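Local coordinates for probable sugar ABC transporter, sugar-binding protein (Streptococcus pneumoniae, PDB 2W7Y), which probably delivers sugars to an ABC transporter as its solute-binding protein, and binds the blood group A-trisaccharide, at residues 88-93 with 97-102; 107-112 with 387-392; 279-284 with 372-377; 286-291 with 365-370. All coordinates share one frame; numbering follows the deposited sequence.

Overall arrangement
Interactions 1 and 2 lie together, and M90 CE of the first packs 3.5 Å from A109 O of the second. Interactions 3 and 4 share helix 366-379 and sit on the far side of the chain's centre from interaction 1. Interaction 3 is buried and interaction 4 is a surface contact. The other two are partly buried. Chemistry follows place. Interaction 1 joins a helix end to its own following loop by a backbone bond and apolar packing. Interaction 2 is bridged mainly by water. Interaction 3 is purely apolar, with sugar bound on the other side of its loop. Interaction 4 has one hydroxyl pair. Interactions 2 and 3 both touch the A2G sugar.

Interaction 1: 88-93 with 97-102; sequences DIMNNK and GEFPDV
E98 N donates to K93 O at 2.8 Å, with an N-H...O angle of 145°. This bond is part of the Schellman motif that ends helix 86-94. G97, with its positive phi, is the C-prime residue, and its N pairs with V94 O. E98 CB also rests against K93 O, at 3.4 Å. The chain then runs back beside the helix and enters strand 102-104. It so completes a beta-alpha-beta crossover from strand 76-81. P100 faces the helix and fills the space between I89 and K93. I89 CG2 meets P100 CB at 4.1 Å. The aliphatic part of K93 crosses P100 and the peptide before it, with K93 CD 3.6 Å from P100 N. Its ammonium group goes on to a salt bridge with E41 of strand 39-44. M90 is a selenomethionine, and it lies alongside F99 with both side chains pointing the same way. CG of M90 is anti to the backbone N (chi1 174°), which brings it to F99 CE1 and CZ. M90 CG is 3.7 Å from F99 CE1. The contact is Met-aromatic and oblique: M90 SE stands 5.1 Å from the F99 ring centroid, 68° off the ring normal.

Interaction 2: 107-112 with 387-392; sequences GNAVSL and TVSDVW. With A2G (2-acetamido-2-deoxy-alpha-D-galactopyranose), chain C.
A109 and S389 point their side chains at each other across this contact. A109 CB lies 3.6 Å from S389 OG and 3.4 Å from S389 O, so the methyl group fits against both oxygens. No direct hydrogen bond joins the two segments, and water does that work. The OG of S389 is anti to its own backbone N (chi1 -167°), and this swings the hydroxyl toward the 107-112 loop. There S389 OG donates to water 1 (2.9 Å) and accepts from water 3. Water 1 in turn donates to G107 O and to D390 OD2, the latter 2.6 Å away. One water thus ties a loop carbonyl, a hydroxyl and a carboxylate together. The other carboxylate oxygen, D390 OD1, accepts from G308 N, which fixes the rotation of the group. Water 2 adds a second bond to G107 O. T387 is the N-cap of helix 388-392, and D390 N donates to T387 OG1 at 3.3 Å. On the ligand side, the loop backbone meets the acetamido methyl of A2G, with G107 C 3.3 Å from A2G C8. G107 and N108 belong to the glycan pocket. A wetted contact of this kind beside the sugar is consistent with the closed, ligand-filled cleft of a two-lobed solute-binding protein.

Interaction 3: 279-284 with 372-377; sequences NGVWAS and GQAITQ. With GAL (beta-D-galactopyranose), chain B; A2G (2-acetamido-2-deoxy-alpha-D-galactopyranose), chain C.
V281 packs on one face of helix 366-379, with V281 CG1 3.6 Å from A374 CB. Its side chain crosses that of I375 at about a right angle, and V281 CG1 is 4.0 Å from I375 CG1. V281 begins a short 3-10 segment, 281-283, whose other side lines the glycan pocket of this solute-binding protein. There W282 serves as an aromatic platform. GAL C5 lies 3.5 Å above one face of its indole, and G280 CA backs the opposite face. At the ring edge W282 NE1 donates to A2G O6 at 2.9 Å, and N279 ND2 donates to the same hydroxyl oxygen with an N-H...O angle of 163°. CG of W282 stands between the backbone N and the carbonyl carbon (chi1 55°), which turns the indole toward the sugars. F157 meets it edge-to-face. The 3-10 segment is tied at V281 O, which accepts from S284 N and, in the carbonyl plane, from S284 OG at 2.7 Å.

Interaction 4: 286-291 with 365-370; sequences EMSKNP and EATTKI
The two backbones come nearest at S288 and T367, whose CA atoms are 5.3 Å apart. S288 is the second residue of a type I beta turn from M287 to N290, and T367 lies in the first turn of helix 366-379. The two hydroxyls meet directly, S288 OG to T367 OG1, at 2.8 Å in a hydrogen bond that either could donate. S288 OG stands between its backbone N and carbonyl carbon (chi1 69°), and this points the hydroxyl across to T367 OG1. This is a turn-to-helix contact at the protein surface, where the chain leaves the short helix that begins at 284, and just past E365, the N-cap of helix 366-379. S288 CB also packs on the helix, 3.7 Å from I370 CD1 and 4.2 Å from A366 CB. I370 also touches W162 of strand 157-164, as does the selenomethionine M287. At the far end of the turn, N290 ND2 donates to Q270 O of helix 262-270.

Interaction 1: 88-93 with 97-102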
loop_
_atom_site.group_PDB
_atom_site.type_symbol
_atom_site.label_atom_id
_atom_site.label_comp_id
_atom_site.label_asym_id
_atom_site.label_seq_id
_atom_site.Cartn_x
_atom_site.Cartn_y
_atom_site.Cartn_z
ATOM N N ASP A 88 -5.646 -9.466 12.137
ATOM C CA ASP A 88 -6.075 -10.258 13.291
ATOM C C ASP A 88 -7.333 -11.080 12.999
ATOM O O ASP A 88 -7.398 -12.251 13.365
ATOM C CB ASP A 88 -6.283 -9.369 14.522
ATOM C CG ASP A 88 -4.971 -8.852 15.111
ATOM O OD1 ASP A 88 -3.883 -9.184 14.591
ATOM O OD2 ASP A 88 -5.035 -8.105 16.109
ATOM N N ILE A 89 -8.319 -10.476 12.331
ATOM C CA ILE A 89 -9.530 -11.201 11.910
ATOM C C ILE A 89 -9.177 -12.447 11.102
ATOM O O ILE A 89 -9.708 -13.525 11.357
ATOM C CB ILE A 89 -10.531 -10.302 11.119
ATOM C CG1 ILE A 89 -11.323 -9.410 12.069
ATOM C CG2 ILE A 89 -11.538 -11.139 10.339
ATOM C CD1 ILE A 89 -10.644 -8.121 12.382
HETATM N N MSE A 90 -8.267 -12.285 10.146
HETATM C CA MSE A 90 -7.792 -13.383 9.305
HETATM C C MSE A 90 -6.984 -14.419 10.088
HETATM O O MSE A 90 -7.305 -15.608 10.053
HETATM C CB MSE A 90 -6.967 -12.831 8.137
HETATM C CG MSE A 90 -6.297 -13.893 7.269
HETATM SE SE MSE A 90 -5.350 -13.139 5.733
HETATM C CE MSE A 90 -4.077 -11.992 6.670
ATOM N N ASN A 91 -5.944 -13.959 10.785
ATOM C CA ASN A 91 -4.993 -14.840 11.477
ATOM C C ASN A 91 -5.588 -15.631 12.643
ATOM O O ASN A 91 -5.163 -16.760 12.917
ATOM C CB ASN A 91 -3.773 -14.045 11.963
ATOM C CG ASN A 91 -2.974 -13.423 10.822
ATOM O OD1 ASN A 91 -2.909 -13.957 9.712
ATOM N ND2 ASN A 91 -2.354 -12.286 11.101
ATOM N N ASN A 92 -6.558 -15.034 13.333
ATOM C CA ASN A 92 -7.272 -15.733 14.398
ATOM C C ASN A 92 -8.155 -16.855 13.857
ATOM O O ASN A 92 -8.353 -17.868 14.523
ATOM C CB ASN A 92 -8.090 -14.764 15.260
ATOM C CG ASN A 92 -7.216 -13.844 16.110
ATOM O OD1 ASN A 92 -6.053 -14.148 16.396
ATOM N ND2 ASN A 92 -7.781 -12.711 16.519
ATOM N N LYS A 93 -8.675 -16.678 12.645
ATOM C CA LYS A 93 -9.438 -17.740 11.992
ATOM C C LYS A 93 -8.546 -18.808 11.356
ATOM O O LYS A 93 -8.856 -19.994 11.444
ATOM C CB LYS A 93 -10.449 -17.172 10.990
ATOM C CG LYS A 93 -11.523 -16.314 11.649
ATOM C CD LYS A 93 -12.858 -16.380 10.931
ATOM C CE LYS A 93 -13.908 -15.576 11.690
ATOM N NZ LYS A 93 -15.302 -15.800 11.190
ATOM N N GLY A 97 -7.873 -23.475 11.711
ATOM C CA GLY A 97 -8.176 -23.980 10.369
ATOM C C GLY A 97 -9.375 -23.398 9.649
ATOM O O GLY A 97 -10.033 -24.091 8.870
ATOM N N GLU A 98 -9.654 -22.123 9.894
ATOM C CA GLU A 98 -10.805 -21.459 9.286
ATOM C C GLU A 98 -10.397 -20.191 8.523
ATOM O O GLU A 98 -9.215 -19.846 8.449
ATOM C CB GLU A 98 -11.864 -21.152 10.354
ATOM C CG GLU A 98 -12.460 -22.399 11.012
ATOM C CD GLU A 98 -13.298 -22.095 12.240
ATOM O OE1 GLU A 98 -13.497 -23.018 13.060
ATOM O OE2 GLU A 98 -13.763 -20.945 12.393
ATOM N N PHE A 99 -11.379 -19.514 7.942
ATOM C CA PHE A 99 -11.145 -18.264 7.231
ATOM C C PHE A 99 -12.416 -17.415 7.291
ATOM O O PHE A 99 -13.521 -17.965 7.262
ATOM C CB PHE A 99 -10.734 -18.537 5.776
ATOM C CG PHE A 99 -9.916 -17.437 5.158
ATOM C CD1 PHE A 99 -8.566 -17.285 5.482
ATOM C CD2 PHE A 99 -10.492 -16.548 4.251
ATOM C CE1 PHE A 99 -7.807 -16.266 4.916
ATOM C CE2 PHE A 99 -9.743 -15.521 3.683
ATOM C CZ PHE A 99 -8.399 -15.380 4.016
ATOM N N PRO A 100 -12.270 -16.076 7.410
ATOM C CA PRO A 100 -13.446 -15.203 7.324
ATOM C C PRO A 100 -14.125 -15.370 5.971
ATOM O O PRO A 100 -13.438 -15.445 4.947
ATOM C CB PRO A 100 -12.855 -13.791 7.458
ATOM C CG PRO A 100 -11.399 -13.941 7.149
ATOM C CD PRO A 100 -11.034 -15.306 7.638
ATOM N N ASP A 101 -15.456 -15.450 5.966
ATOM C CA ASP A 101 -16.211 -15.671 4.724
ATOM C C ASP A 101 -15.670 -14.811 3.581
ATOM O O ASP A 101 -15.277 -15.328 2.535
ATOM C CB ASP A 101 -17.704 -15.408 4.935
ATOM C CG ASP A 101 -18.370 -16.442 5.829
ATOM O OD1 ASP A 101 -19.526 -16.196 6.234
ATOM O OD2 ASP A 101 -17.759 -17.497 6.124
ATOM N N VAL A 102 -15.654 -13.498 3.797
ATOM C CA VAL A 102 -15.072 -12.539 2.858
ATOM C C VAL A 102 -14.315 -11.512 3.688
ATOM O O VAL A 102 -14.829 -11.031 4.699
ATOM C CB VAL A 102 -16.158 -11.808 2.008
ATOM C CG1 VAL A 102 -15.521 -10.810 1.025
ATOM C CG2 VAL A 102 -17.036 -12.800 1.253
#

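Interaction 2: 107-112 with 387-392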
loop_
_atom_site.group_PDB
_atom_site.type_symbol
_atom_site.label_atom_id
_atom_site.label_comp_id
_atom_site.label_asym_id
_atom_site.label_seq_id
_atom_site.Cartn_x
_atom_site.Cartn_y
_atom_site.Cartn_z
ATOM N N GLY A 107 -4.773 -3.923 1.128
ATOM C CA GLY A 107 -3.336 -3.830 0.870
ATOM C C GLY A 107 -2.516 -4.881 1.601
ATOM O O GLY A 107 -1.401 -5.202 1.183
ATOM N N ASN A 108 -3.063 -5.404 2.702
ATOM C CA ASN A 108 -2.392 -6.431 3.498
ATOM C C ASN A 108 -2.267 -7.740 2.737
ATOM O O ASN A 108 -3.139 -8.083 1.948
ATOM C CB ASN A 108 -3.120 -6.665 4.825
ATOM C CG ASN A 108 -3.032 -5.473 5.763
ATOM O OD1 ASN A 108 -4.047 -4.859 6.101
ATOM N ND2 ASN A 108 -1.818 -5.142 6.189
ATOM N N ALA A 109 -1.177 -8.463 2.975
ATOM C CA ALA A 109 -0.925 -9.727 2.285
ATOM C C ALA A 109 -1.747 -10.862 2.882
ATOM O O ALA A 109 -2.032 -10.869 4.086
ATOM C CB ALA A 109 0.559 -10.070 2.318
ATOM N N VAL A 110 -2.127 -11.810 2.028
ATOM C CA VAL A 110 -2.790 -13.041 2.462
ATOM C C VAL A 110 -1.831 -13.863 3.318
ATOM O O VAL A 110 -0.619 -13.890 3.068
ATOM C CB VAL A 110 -3.304 -13.887 1.253
ATOM C CG1 VAL A 110 -3.950 -15.188 1.715
ATOM C CG2 VAL A 110 -4.305 -13.090 0.430
ATOM N N SER A 111 -2.378 -14.506 4.347
ATOM C CA SER A 111 -1.621 -15.440 5.170
ATOM C C SER A 111 -1.080 -16.572 4.301
ATOM O O SER A 111 -1.820 -17.168 3.512
ATOM C CB SER A 111 -2.512 -16.005 6.275
ATOM O OG SER A 111 -1.876 -17.078 6.943
ATOM N N LEU A 112 0.214 -16.849 4.439
ATOM C CA LEU A 112 0.857 -17.949 3.719
ATOM C C LEU A 112 0.416 -19.307 4.266
ATOM O O LEU A 112 0.362 -20.290 3.525
ATOM C CB LEU A 112 2.382 -17.810 3.763
ATOM C CG LEU A 112 3.032 -16.612 3.045
ATOM C CD1 LEU A 112 4.542 -16.607 3.282
ATOM C CD2 LEU A 112 2.731 -16.593 1.545
ATOM N N THR A 387 5.381 -4.081 -3.683
ATOM C CA THR A 387 5.628 -3.937 -2.247
ATOM C C THR A 387 6.276 -5.200 -1.696
ATOM O O THR A 387 5.951 -6.315 -2.129
ATOM C CB THR A 387 4.345 -3.660 -1.443
ATOM O OG1 THR A 387 3.379 -4.680 -1.725
ATOM C CG2 THR A 387 3.768 -2.298 -1.777
ATOM N N VAL A 388 7.197 -5.009 -0.751
ATOM C CA VAL A 388 7.788 -6.101 0.028
ATOM C C VAL A 388 6.703 -7.065 0.523
ATOM O O VAL A 388 6.867 -8.286 0.448
ATOM C CB VAL A 388 8.618 -5.551 1.231
ATOM C CG1 VAL A 388 8.886 -6.637 2.273
ATOM C CG2 VAL A 388 9.929 -4.935 0.747
ATOM N N SER A 389 5.597 -6.499 1.003
ATOM C CA SER A 389 4.459 -7.261 1.509
ATOM C C SER A 389 3.860 -8.232 0.489
ATOM O O SER A 389 3.538 -9.366 0.830
ATOM C CB SER A 389 3.375 -6.301 2.011
ATOM O OG SER A 389 2.408 -6.991 2.780
ATOM N N ASP A 390 3.714 -7.781 -0.757
ATOM C CA ASP A 390 3.113 -8.588 -1.823
ATOM C C ASP A 390 3.992 -9.761 -2.230
ATOM O O ASP A 390 3.516 -10.889 -2.389
ATOM C CB ASP A 390 2.813 -7.721 -3.053
ATOM C CG ASP A 390 1.480 -6.992 -2.954
ATOM O OD1 ASP A 390 1.123 -6.291 -3.923
ATOM O OD2 ASP A 390 0.786 -7.120 -1.922
ATOM N N VAL A 391 5.279 -9.482 -2.385
ATOM C CA VAL A 391 6.215 -10.434 -2.959
ATOM C C VAL A 391 6.905 -11.307 -1.892
ATOM O O VAL A 391 7.187 -12.482 -2.137
ATOM C CB VAL A 391 7.223 -9.712 -3.921
ATOM C CG1 VAL A 391 8.117 -8.715 -3.165
ATOM C CG2 VAL A 391 8.049 -10.711 -4.719
ATOM N N TRP A 392 7.149 -10.742 -0.708
ATOM C CA TRP A 392 7.841 -11.479 0.356
ATOM C C TRP A 392 6.946 -11.865 1.541
ATOM O O TRP A 392 7.364 -12.626 2.418
ATOM C CB TRP A 392 9.089 -10.723 0.841
ATOM C CG TRP A 392 10.119 -10.420 -0.233
ATOM C CD1 TRP A 392 10.242 -11.020 -1.459
ATOM C CD2 TRP A 392 11.182 -9.460 -0.151
ATOM N NE1 TRP A 392 11.301 -10.479 -2.150
ATOM C CE2 TRP A 392 11.898 -9.524 -1.369
ATOM C CE3 TRP A 392 11.597 -8.549 0.831
ATOM C CZ2 TRP A 392 13.005 -8.707 -1.629
ATOM C CZ3 TRP A 392 12.698 -7.739 0.570
ATOM C CH2 TRP A 392 13.385 -7.824 -0.653
HETATM O O5 A2G C . -2.197 3.019 3.468
HETATM C C1 A2G C . -2.362 1.602 3.196
HETATM C C2 A2G C . -1.505 0.835 4.191
HETATM N N2 A2G C . -1.645 -0.610 4.010
HETATM C C3 A2G C . -1.952 1.173 5.620
HETATM O O3 A2G C . -1.221 0.389 6.565
HETATM C C4 A2G C . -1.798 2.671 5.890
HETATM O O4 A2G C . -0.415 3.043 5.837
HETATM C C5 A2G C . -2.589 3.445 4.827
HETATM C C6 A2G C . -2.416 4.955 4.977
HETATM O O6 A2G C . -3.078 5.597 3.885
HETATM C C7 A2G C . -0.594 -1.404 3.844
HETATM O O7 A2G C . 0.575 -1.020 3.794
HETATM C C8 A2G C . -0.945 -2.882 3.698
HETATM O O HOH W 1 0.519 -7.163 0.628
HETATM O O HOH W 2 0.528 -3.782 0.020
HETATM O O HOH W 3 0.868 -7.045 5.337
#

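Interaction 3: 279-284 with 372-377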
loop_
_atom_site.group_PDB
_atom_site.type_symbol
_atom_site.label_atom_id
_atom_site.label_comp_id
_atom_site.label_asym_id
_atom_site.label_seq_id
_atom_site.Cartn_x
_atom_site.Cartn_y
_atom_site.Cartn_z
ATOM N N ASN A 279 3.273 8.109 1.340
ATOM C CA ASN A 279 1.984 7.427 1.230
ATOM C C ASN A 279 1.514 7.379 -0.225
ATOM O O ASN A 279 2.037 8.102 -1.074
ATOM C CB ASN A 279 0.931 8.078 2.133
ATOM C CG ASN A 279 -0.197 7.123 2.508
ATOM O OD1 ASN A 279 -0.111 5.917 2.262
ATOM N ND2 ASN A 279 -1.261 7.660 3.100
ATOM N N GLY A 280 0.539 6.514 -0.504
ATOM C CA GLY A 280 0.069 6.282 -1.868
ATOM C C GLY A 280 -0.810 7.369 -2.452
ATOM O O GLY A 280 -1.083 8.377 -1.801
ATOM N N VAL A 281 -1.254 7.150 -3.688
ATOM C CA VAL A 281 -2.078 8.117 -4.419
ATOM C C VAL A 281 -3.429 8.359 -3.741
ATOM O O VAL A 281 -4.013 9.437 -3.867
ATOM C CB VAL A 281 -2.285 7.707 -5.914
ATOM C CG1 VAL A 281 -0.952 7.636 -6.646
ATOM C CG2 VAL A 281 -3.040 6.380 -6.039
ATOM N N TRP A 282 -3.900 7.350 -3.009
ATOM C CA TRP A 282 -5.177 7.389 -2.303
ATOM C C TRP A 282 -5.240 8.473 -1.222
ATOM O O TRP A 282 -6.316 8.772 -0.705
ATOM C CB TRP A 282 -5.476 6.012 -1.701
ATOM C CG TRP A 282 -4.375 5.487 -0.811
ATOM C CD1 TRP A 282 -4.208 5.744 0.518
ATOM C CD2 TRP A 282 -3.293 4.622 -1.192
ATOM N NE1 TRP A 282 -3.097 5.092 0.990
ATOM C CE2 TRP A 282 -2.512 4.400 -0.037
ATOM C CE3 TRP A 282 -2.908 4.010 -2.393
ATOM C CZ2 TRP A 282 -1.375 3.588 -0.047
ATOM C CZ3 TRP A 282 -1.777 3.205 -2.400
ATOM C CH2 TRP A 282 -1.024 3.003 -1.237
ATOM N N ALA A 283 -4.088 9.061 -0.898
ATOM C CA ALA A 283 -3.991 10.154 0.075
ATOM C C ALA A 283 -4.507 11.491 -0.464
ATOM O O ALA A 283 -4.663 12.452 0.292
ATOM C CB ALA A 283 -2.553 10.304 0.555
ATOM N N SER A 284 -4.778 11.531 -1.767
ATOM C CA SER A 284 -5.143 12.751 -2.495
ATOM C C SER A 284 -6.281 13.575 -1.896
ATOM O O SER A 284 -6.207 14.804 -1.882
ATOM C CB SER A 284 -5.467 12.412 -3.946
ATOM O OG SER A 284 -4.299 12.014 -4.624
ATOM N N GLY A 372 -4.890 12.204 -10.378
ATOM C CA GLY A 372 -4.450 11.898 -11.735
ATOM C C GLY A 372 -2.994 12.249 -11.965
ATOM O O GLY A 372 -2.294 11.546 -12.697
ATOM N N GLN A 373 -2.543 13.334 -11.337
ATOM C CA GLN A 373 -1.145 13.759 -11.398
ATOM C C GLN A 373 -0.239 12.749 -10.702
ATOM O O GLN A 373 0.805 12.371 -11.234
ATOM C CB GLN A 373 -0.965 15.150 -10.769
ATOM C CG GLN A 373 0.382 15.790 -11.093
ATOM C CD GLN A 373 0.781 16.914 -10.146
ATOM O OE1 GLN A 373 -0.035 17.432 -9.377
ATOM N NE2 GLN A 373 2.050 17.300 -10.205
ATOM N N ALA A 374 -0.656 12.310 -9.516
ATOM C CA ALA A 374 0.083 11.318 -8.739
ATOM C C ALA A 374 0.158 9.963 -9.449
ATOM O O ALA A 374 1.213 9.325 -9.459
ATOM C CB ALA A 374 -0.530 11.172 -7.348
ATOM N N ILE A 375 -0.951 9.533 -10.046
ATOM C CA ILE A 375 -0.979 8.277 -10.811
ATOM C C ILE A 375 -0.067 8.329 -12.050
ATOM O O ILE A 375 0.701 7.396 -12.291
ATOM C CB ILE A 375 -2.428 7.853 -11.198
ATOM C CG1 ILE A 375 -3.246 7.522 -9.941
ATOM C CG2 ILE A 375 -2.406 6.648 -12.139
ATOM C CD1 ILE A 375 -4.747 7.420 -10.186
ATOM N N THR A 376 -0.146 9.424 -12.809
ATOM C CA THR A 376 0.678 9.622 -14.014
ATOM C C THR A 376 2.186 9.571 -13.715
ATOM O O THR A 376 2.962 9.063 -14.525
ATOM C CB THR A 376 0.289 10.932 -14.764
ATOM O OG1 THR A 376 -1.046 10.811 -15.267
ATOM C CG2 THR A 376 1.216 11.224 -15.941
ATOM N N GLN A 377 2.586 10.083 -12.551
ATOM C CA GLN A 377 3.985 10.033 -12.121
ATOM C C GLN A 377 4.498 8.603 -11.938
ATOM O O GLN A 377 5.605 8.285 -12.376
ATOM C CB GLN A 377 4.184 10.824 -10.831
ATOM C CG GLN A 377 4.133 12.334 -11.008
ATOM C CD GLN A 377 4.293 13.064 -9.696
ATOM O OE1 GLN A 377 4.215 12.458 -8.628
ATOM N NE2 GLN A 377 4.522 14.370 -9.765
HETATM C C1 GAL B . -6.986 2.074 1.648
HETATM C C2 GAL B . -5.949 1.544 2.639
HETATM C C3 GAL B . -4.528 1.801 2.128
HETATM C C4 GAL B . -4.358 1.368 0.667
HETATM C C5 GAL B . -5.466 2.014 -0.177
HETATM C C6 GAL B . -5.403 1.667 -1.666
HETATM O O1 GAL B . -8.255 1.580 2.009
HETATM O O2 GAL B . -6.152 2.197 3.876
HETATM O O3 GAL B . -3.594 1.152 2.961
HETATM O O4 GAL B . -4.402 -0.038 0.597
HETATM O O5 GAL B . -6.730 1.631 0.332
HETATM O O6 GAL B . -6.090 2.665 -2.400
HETATM O O5 A2G C . -2.197 3.019 3.468
HETATM C C1 A2G C . -2.362 1.602 3.196
HETATM C C2 A2G C . -1.505 0.835 4.191
HETATM N N2 A2G C . -1.645 -0.610 4.010
HETATM C C3 A2G C . -1.952 1.173 5.620
HETATM O O3 A2G C . -1.221 0.389 6.565
HETATM C C4 A2G C . -1.798 2.671 5.890
HETATM O O4 A2G C . -0.415 3.043 5.837
HETATM C C5 A2G C . -2.589 3.445 4.827
HETATM C C6 A2G C . -2.416 4.955 4.977
HETATM O O6 A2G C . -3.078 5.597 3.885
HETATM C C7 A2G C . -0.594 -1.404 3.844
HETATM O O7 A2G C . 0.575 -1.020 3.794
HETATM C C8 A2G C . -0.945 -2.882 3.698
#

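Interaction 4: 286-291 with 365-370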
loop_
_atom_site.group_PDB
_atom_site.type_symbol
_atom_site.label_atom_id
_atom_site.label_comp_id
_atom_site.label_asym_id
_atom_site.label_seq_id
_atom_site.Cartn_x
_atom_site.Cartn_y
_atom_site.Cartn_z
ATOM N N GLU A 286 -7.177 13.825 1.228
ATOM C CA GLU A 286 -6.701 14.483 2.445
ATOM C C GLU A 286 -5.660 15.539 2.102
ATOM O O GLU A 286 -5.457 16.503 2.842
ATOM C CB GLU A 286 -6.090 13.455 3.406
ATOM C CG GLU A 286 -7.090 12.475 4.002
ATOM C CD GLU A 286 -8.080 13.147 4.927
ATOM O OE1 GLU A 286 -9.301 13.042 4.668
ATOM O OE2 GLU A 286 -7.638 13.787 5.908
HETATM N N MSE A 287 -5.018 15.351 0.957
HETATM C CA MSE A 287 -3.900 16.183 0.550
HETATM C C MSE A 287 -4.337 17.458 -0.175
HETATM O O MSE A 287 -3.721 18.514 -0.003
HETATM C CB MSE A 287 -2.942 15.354 -0.304
HETATM C CG MSE A 287 -1.499 15.445 0.137
HETATM SE SE MSE A 287 -0.929 14.253 1.580
HETATM C CE MSE A 287 -2.010 14.841 3.085
ATOM N N SER A 288 -5.413 17.360 -0.955
ATOM C CA SER A 288 -5.920 18.469 -1.776
ATOM C C SER A 288 -6.397 19.678 -0.966
ATOM O O SER A 288 -6.587 20.763 -1.517
ATOM C CB SER A 288 -7.050 17.985 -2.687
ATOM O OG SER A 288 -8.212 17.663 -1.941
ATOM N N LYS A 289 -6.594 19.477 0.336
ATOM C CA LYS A 289 -7.014 20.542 1.255
ATOM C C LYS A 289 -5.917 21.598 1.426
ATOM O O LYS A 289 -6.203 22.781 1.608
ATOM C CB LYS A 289 -7.391 19.948 2.618
ATOM C CG LYS A 289 -8.445 18.825 2.568
ATOM C CD LYS A 289 -9.849 19.383 2.346
ATOM C CE LYS A 289 -10.923 18.391 2.774
ATOM N NZ LYS A 289 -12.278 19.013 2.780
ATOM N N ASN A 290 -4.664 21.155 1.359
ATOM C CA ASN A 290 -3.509 22.037 1.453
ATOM C C ASN A 290 -2.807 22.102 0.089
ATOM O O ASN A 290 -2.200 21.124 -0.345
ATOM C CB ASN A 290 -2.563 21.533 2.555
ATOM C CG ASN A 290 -1.424 22.496 2.859
ATOM O OD1 ASN A 290 -1.132 23.411 2.088
ATOM N ND2 ASN A 290 -0.770 22.287 3.998
ATOM N N PRO A 291 -2.895 23.259 -0.599
ATOM C CA PRO A 291 -2.343 23.351 -1.954
ATOM C C PRO A 291 -0.808 23.442 -1.997
ATOM O O PRO A 291 -0.223 23.432 -3.084
ATOM C CB PRO A 291 -2.990 24.629 -2.522
ATOM C CG PRO A 291 -3.945 25.135 -1.455
ATOM C CD PRO A 291 -3.495 24.533 -0.166
ATOM N N GLU A 365 -12.746 18.917 -9.718
ATOM C CA GLU A 365 -12.347 18.590 -8.355
ATOM C C GLU A 365 -10.832 18.625 -8.180
ATOM O O GLU A 365 -10.089 18.046 -8.977
ATOM C CB GLU A 365 -12.887 17.214 -7.953
ATOM C CG GLU A 365 -14.402 17.151 -7.774
ATOM C CD GLU A 365 -14.888 17.875 -6.529
ATOM O OE1 GLU A 365 -16.016 18.407 -6.565
ATOM O OE2 GLU A 365 -14.152 17.911 -5.518
ATOM N N ALA A 366 -10.388 19.306 -7.126
ATOM C CA ALA A 366 -8.967 19.415 -6.806
ATOM C C ALA A 366 -8.383 18.051 -6.454
ATOM O O ALA A 366 -7.253 17.744 -6.826
ATOM C CB ALA A 366 -8.749 20.404 -5.666
ATOM N N THR A 367 -9.169 17.242 -5.746
ATOM C CA THR A 367 -8.790 15.882 -5.367
ATOM C C THR A 367 -8.484 15.011 -6.587
ATOM O O THR A 367 -7.446 14.347 -6.642
ATOM C CB THR A 367 -9.882 15.224 -4.489
ATOM O OG1 THR A 367 -9.920 15.880 -3.214
ATOM C CG2 THR A 367 -9.607 13.733 -4.282
ATOM N N THR A 368 -9.394 15.027 -7.556
ATOM C CA THR A 368 -9.263 14.252 -8.789
ATOM C C THR A 368 -8.086 14.738 -9.652
ATOM O O THR A 368 -7.453 13.941 -10.342
ATOM C CB THR A 368 -10.596 14.271 -9.584
ATOM O OG1 THR A 368 -11.677 13.939 -8.700
ATOM C CG2 THR A 368 -10.574 13.278 -10.737
ATOM N N LYS A 369 -7.786 16.036 -9.584
ATOM C CA LYS A 369 -6.651 16.630 -10.299
ATOM C C LYS A 369 -5.286 16.101 -9.848
ATOM O O LYS A 369 -4.532 15.584 -10.669
ATOM C CB LYS A 369 -6.675 18.163 -10.208
ATOM C CG LYS A 369 -7.603 18.839 -11.212
ATOM C CD LYS A 369 -7.723 20.343 -10.945
ATOM C CE LYS A 369 -6.477 21.110 -11.384
ATOM N NZ LYS A 369 -6.562 22.543 -10.997
ATOM N N ILE A 370 -4.961 16.232 -8.558
ATOM C CA ILE A 370 -3.667 15.735 -8.063
ATOM C C ILE A 370 -3.624 14.214 -7.977
ATOM O O ILE A 370 -2.548 13.634 -7.997
ATOM C CB ILE A 370 -3.153 16.396 -6.718
ATOM C CG1 ILE A 370 -3.751 15.742 -5.458
ATOM C CG2 ILE A 370 -3.238 17.918 -6.753
ATOM C CD1 ILE A 370 -5.189 16.037 -5.179
#